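Local coordinates for putative hemoglobin-like oxygen-binding protein (Pseudoalteromonas haloplanktis, PDB 4UUR), which probably binds and carries oxygen through its heme, as a cold-adapted group II truncated hemoglobin from an Antarctic marine bacterium, at residues R66-F69 / F70-L73; G79-L82 / F83-K86. All coordinates share one frame; numbering follows the deposited sequence.

Contact 1. Residues R66-F69 / F70-L73. With HEM (protoporphyrin IX containing Fe), chain C.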
# COMPACT_ATOMS: atom_id res chain seq x y z
N ARG A 66 -6.79 6.99 2.27
CA ARG A 66 -5.55 7.63 1.91
C ARG A 66 -4.70 7.90 3.18
O ARG A 66 -3.51 7.53 3.25
CB ARG A 66 -5.79 8.92 1.17
CG ARG A 66 -6.18 8.71 -0.27
CD ARG A 66 -6.50 10.06 -0.93
NE ARG A 66 -6.89 9.91 -2.33
CZ ARG A 66 -6.06 9.83 -3.39
NH1 ARG A 66 -4.74 9.86 -3.27
NH2 ARG A 66 -6.55 9.71 -4.58
N GLN A 67 -5.34 8.53 4.17
CA GLN A 67 -4.72 8.92 5.43
C GLN A 67 -4.30 7.68 6.23
O GLN A 67 -3.17 7.57 6.70
CB GLN A 67 -5.69 9.79 6.23
CG GLN A 67 -5.30 10.14 7.67
CD GLN A 67 -3.97 10.87 7.77
OE1 GLN A 67 -3.69 11.83 7.02
NE2 GLN A 67 -3.14 10.43 8.71
N VAL A 68 -5.20 6.72 6.37
CA VAL A 68 -4.89 5.50 7.11
C VAL A 68 -3.73 4.74 6.48
O VAL A 68 -2.82 4.34 7.18
CB VAL A 68 -6.11 4.57 7.22
CG1 VAL A 68 -5.73 3.20 7.76
CG2 VAL A 68 -7.13 5.20 8.16
N PHE A 69 -3.77 4.53 5.16
CA PHE A 69 -2.68 3.81 4.49
C PHE A 69 -1.36 4.54 4.72
O PHE A 69 -0.35 3.90 4.93
CB PHE A 69 -2.93 3.70 2.99
CG PHE A 69 -1.97 2.80 2.27
CD1 PHE A 69 -1.77 1.50 2.67
CD2 PHE A 69 -1.33 3.22 1.15
CE1 PHE A 69 -0.88 0.66 2.01
CE2 PHE A 69 -0.51 2.40 0.43
CZ PHE A 69 -0.27 1.11 0.86
N PHE A 70 -1.36 5.87 4.66
CA PHE A 70 -0.16 6.66 4.96
C PHE A 70 0.37 6.36 6.37
O PHE A 70 1.56 6.01 6.55
CB PHE A 70 -0.45 8.15 4.85
CG PHE A 70 0.49 9.02 5.65
CD1 PHE A 70 1.83 9.12 5.30
CD2 PHE A 70 0.01 9.75 6.73
CE1 PHE A 70 2.69 9.93 6.04
CE2 PHE A 70 0.87 10.56 7.48
CZ PHE A 70 2.21 10.64 7.14
N GLU A 71 -0.53 6.48 7.36
CA GLU A 71 -0.23 6.15 8.74
C GLU A 71 0.41 4.80 8.81
O GLU A 71 1.38 4.62 9.53
CB GLU A 71 -1.50 6.16 9.61
CG GLU A 71 -1.93 7.54 10.04
CD GLU A 71 -3.43 7.66 10.31
OE1 GLU A 71 -4.16 6.69 10.65
OE2 GLU A 71 -3.91 8.78 10.15
N PHE A 72 -0.10 3.85 8.02
CA PHE A 72 0.51 2.50 8.05
C PHE A 72 1.91 2.50 7.50
O PHE A 72 2.82 1.94 8.12
CB PHE A 72 -0.33 1.47 7.31
CG PHE A 72 0.39 0.19 7.07
CD1 PHE A 72 0.50 -0.77 8.08
CD2 PHE A 72 0.93 -0.09 5.81
CE1 PHE A 72 1.16 -1.97 7.84
CE2 PHE A 72 1.57 -1.28 5.55
CZ PHE A 72 1.68 -2.23 6.57
N LEU A 73 2.07 3.16 6.35
CA LEU A 73 3.38 3.26 5.68
C LEU A 73 4.42 3.96 6.54
O LEU A 73 5.55 3.53 6.57
CB LEU A 73 3.27 3.97 4.32
CG LEU A 73 2.61 3.14 3.23
CD1 LEU A 73 2.59 3.93 1.92
CD2 LEU A 73 3.31 1.81 3.08
CHA HEM C . -7.77 -1.61 3.87
CHB HEM C . -8.21 -4.15 -0.26
CHC HEM C . -3.58 -5.52 0.26
CHD HEM C . -3.03 -2.25 3.70
C1A HEM C . -8.29 -2.20 2.74
C2A HEM C . -9.61 -2.06 2.30
C3A HEM C . -9.72 -2.75 1.13
C4A HEM C . -8.47 -3.35 0.83
CMA HEM C . -10.98 -2.88 0.28
CAA HEM C . -10.74 -1.29 2.97
CBA HEM C . -10.40 0.18 3.20
CGA HEM C . -11.58 1.13 3.14
O1A HEM C . -12.25 1.39 2.12
O2A HEM C . -11.86 1.73 4.19
C1B HEM C . -6.97 -4.78 -0.45
C2B HEM C . -6.72 -5.80 -1.41
C3B HEM C . -5.42 -6.20 -1.26
C4B HEM C . -4.91 -5.42 -0.13
CMB HEM C . -7.75 -6.26 -2.43
CAB HEM C . -4.50 -7.20 -1.88
CBB HEM C . -4.92 -8.11 -2.69
C1C HEM C . -2.96 -4.69 1.19
C2C HEM C . -1.59 -4.62 1.47
C3C HEM C . -1.46 -3.69 2.48
C4C HEM C . -2.75 -3.18 2.76
CMC HEM C . -0.52 -5.47 0.80
CAC HEM C . -0.25 -3.17 3.15
CBC HEM C . 0.98 -3.45 2.73
C1D HEM C . -4.31 -1.89 4.01
C2D HEM C . -4.57 -1.04 5.17
C3D HEM C . -5.87 -0.86 5.21
C4D HEM C . -6.41 -1.62 4.09
CMD HEM C . -3.60 -0.45 6.16
CAD HEM C . -6.65 -0.09 6.26
CBD HEM C . -7.11 -1.15 7.27
CGD HEM C . -7.85 -0.58 8.49
O1D HEM C . -8.18 0.61 8.57
O2D HEM C . -8.15 -1.30 9.46
NA HEM C . -7.59 -2.96 1.79
NB HEM C . -5.87 -4.61 0.26
NC HEM C . -3.62 -3.80 1.95
ND HEM C . -5.41 -2.18 3.36
FE HEM C . -5.63 -3.34 1.90
O HOH W 1 -5.29 -1.62 0.58
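Phe69 lies against Leu73, one turn further along the same helix, and against the heme. Its CB and, more loosely, CG sit beside the Phe70 N; with CG anti to the backbone N (chi1 -171°), the ring is then carried out to the porphyrin. The CD1-CE1 side comes near the macrocycle obliquely, Phe69 CE1 lying 4.0 Å from HEM CHD. Along the other side, Phe69 CE2 is 3.8 Å from Leu73 CD1, and at the tip Phe69 CZ is 4.2 Å from the same methyl. Leu73 CG stands over one face of the ring, while CD1 makes an off-centre CH-pi contact, 29° off the ring normal. Trp109 and Met113 of helix 103-120 and the ring of Phe41 also meet Phe69, so a large aromatic suits this position. An alanine here would probably open a gap between Leu73 and the porphyrin, with the Leu73 methyl losing its CH-pi partner. Phe72 packs at the heme rim, CE2 3.6 Å from HEM CAC, and Val68 CG1 lies 3.7 Å from the propionate atom HEM O1D. On the side turned to helix 83-87, the exposed Gln67 brings NE2 to a doubtful 2.3 Å from Glu71 OE2; Glu71 OE1 is hydrogen-bonded to His87 NE2, a donor that suits a buried carboxylate. With the iron-bound water on its side, Phe69 belongs to the distal heme wall, formed by helix E in 2-on-2 globins.

Contact 2. Residues G79-L82 / F83-K86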
# COMPACT_ATOMS: atom_id res chain seq x y z
N GLY A 79 9.33 4.92 10.23
CA GLY A 79 9.07 6.25 10.78
C GLY A 79 8.19 6.07 11.99
O GLY A 79 8.10 4.97 12.51
N PRO A 80 7.53 7.14 12.44
CA PRO A 80 6.55 6.94 13.50
C PRO A 80 5.47 5.90 13.16
O PRO A 80 4.81 6.02 12.13
CB PRO A 80 5.92 8.33 13.68
CG PRO A 80 6.57 9.25 12.73
CD PRO A 80 7.71 8.55 12.07
N ASP A 81 5.33 4.87 14.00
CA ASP A 81 4.15 4.00 14.00
C ASP A 81 2.99 4.90 14.23
O ASP A 81 2.65 5.15 15.38
CB ASP A 81 4.15 3.00 15.15
CG ASP A 81 4.82 1.72 14.81
OD1 ASP A 81 4.39 1.04 13.84
OD2 ASP A 81 5.78 1.39 15.53
N LEU A 82 2.41 5.43 13.17
CA LEU A 82 1.26 6.28 13.33
C LEU A 82 0.01 5.40 13.34
O LEU A 82 -0.99 5.75 13.95
CB LEU A 82 1.20 7.30 12.20
CG LEU A 82 2.27 8.37 12.26
CD1 LEU A 82 2.35 9.05 10.91
CD2 LEU A 82 1.96 9.39 13.34
N PHE A 83 0.10 4.27 12.64
CA PHE A 83 -0.98 3.29 12.56
C PHE A 83 -1.12 2.61 13.89
O PHE A 83 -2.15 2.78 14.55
CB PHE A 83 -0.72 2.23 11.47
CG PHE A 83 -1.89 1.30 11.22
CD1 PHE A 83 -2.06 0.15 11.97
CD2 PHE A 83 -2.82 1.59 10.21
CE1 PHE A 83 -3.13 -0.69 11.73
CE2 PHE A 83 -3.89 0.74 9.97
CZ PHE A 83 -4.04 -0.41 10.71
N VAL A 84 -0.09 1.89 14.31
CA VAL A 84 -0.14 1.22 15.61
C VAL A 84 -0.44 2.18 16.78
O VAL A 84 -1.00 1.76 17.77
CB VAL A 84 1.14 0.42 15.93
CG1 VAL A 84 0.92 -0.43 17.19
CG2 VAL A 84 1.53 -0.48 14.78
N ALA A 85 -0.07 3.45 16.68
CA ALA A 85 -0.48 4.43 17.69
C ALA A 85 -1.99 4.59 17.70
O ALA A 85 -2.60 4.67 18.76
CB ALA A 85 0.16 5.79 17.44
N LYS A 86 -2.60 4.68 16.54
CA LYS A 86 -3.98 5.13 16.45
C LYS A 86 -4.98 3.99 16.25
O LYS A 86 -6.13 4.13 16.63
CB LYS A 86 -4.11 6.13 15.31
CG LYS A 86 -5.38 6.95 15.31
CD LYS A 86 -5.29 8.11 14.32
CE LYS A 86 -4.01 8.92 14.53
NZ LYS A 86 -4.22 10.35 14.19
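Asp81 and Val84 lie side by side, their side chains pointing the same way, where a surface loop of this globin fold runs into the first turn of the short helix 83-87. Asp81 holds CG beside its own backbone N (chi1 -90°), which sets the carboxylate alongside the valine: OD1 is 3.4 Å from Val84 CG2, while the two CB atoms are 4.0 Å apart. This is van der Waals contact and leaves the charged group at the surface, a suitable place for an aspartate. Val84 is compact enough to sit against it, and its branched CB presents CG2 to the carboxylate.

Ala85 is the residue whose CB bond points back at the loop. Its small methyl rests 3.3 Å from Asp81 O and also lies near Leu82 O. Leu82 and Phe83 are turned elsewhere. Leu82 points away from the helical turn and packs on Phe70, Glu71 and Ser74 of helix 63-76, a fitting task for an apolar chain in a loop. Phe83 is buried: its ring leads away from the loop to touch the heme and meets the ring of His87, so the turn has an exposed outer side and an aromatic inner one.

The backbone bonds between loop and turn are slack. Ala85 N donates to Asp81 O over 3.5 Å, a weak bond bent to 141°. Lys86 CB lies against Leu82 O; beyond it the chain bends about its CG-CD and CD-CE bonds and the side chain touches Glu71, a long charged chain suiting this exposed place. Lys86 N is shared: it makes a weak bond of 3.2 Å to Leu82 O and a shorter one of 2.8 Å to Phe83 O.

In the fold
From the N terminus the chain first reaches contact 1, which lies wholly within helix 63-76. It then leaves that helix, crosses the loop and enters contact 2, where residues 79-82 lead into helix 83-87. Both are local, so neither closes a long loop; they follow in series, neither nesting nor crossing. Yet they touch, with centres about 9 Å apart: Phe83 CB packs 3.7 Å from Phe72 CA, and Phe83 CE2 lies 3.8 Å from Val68 CG1. The chain thus folds back so that the short helix rests on the helix before it, and both reach the heme, while helix 31-45 packs against the longer one.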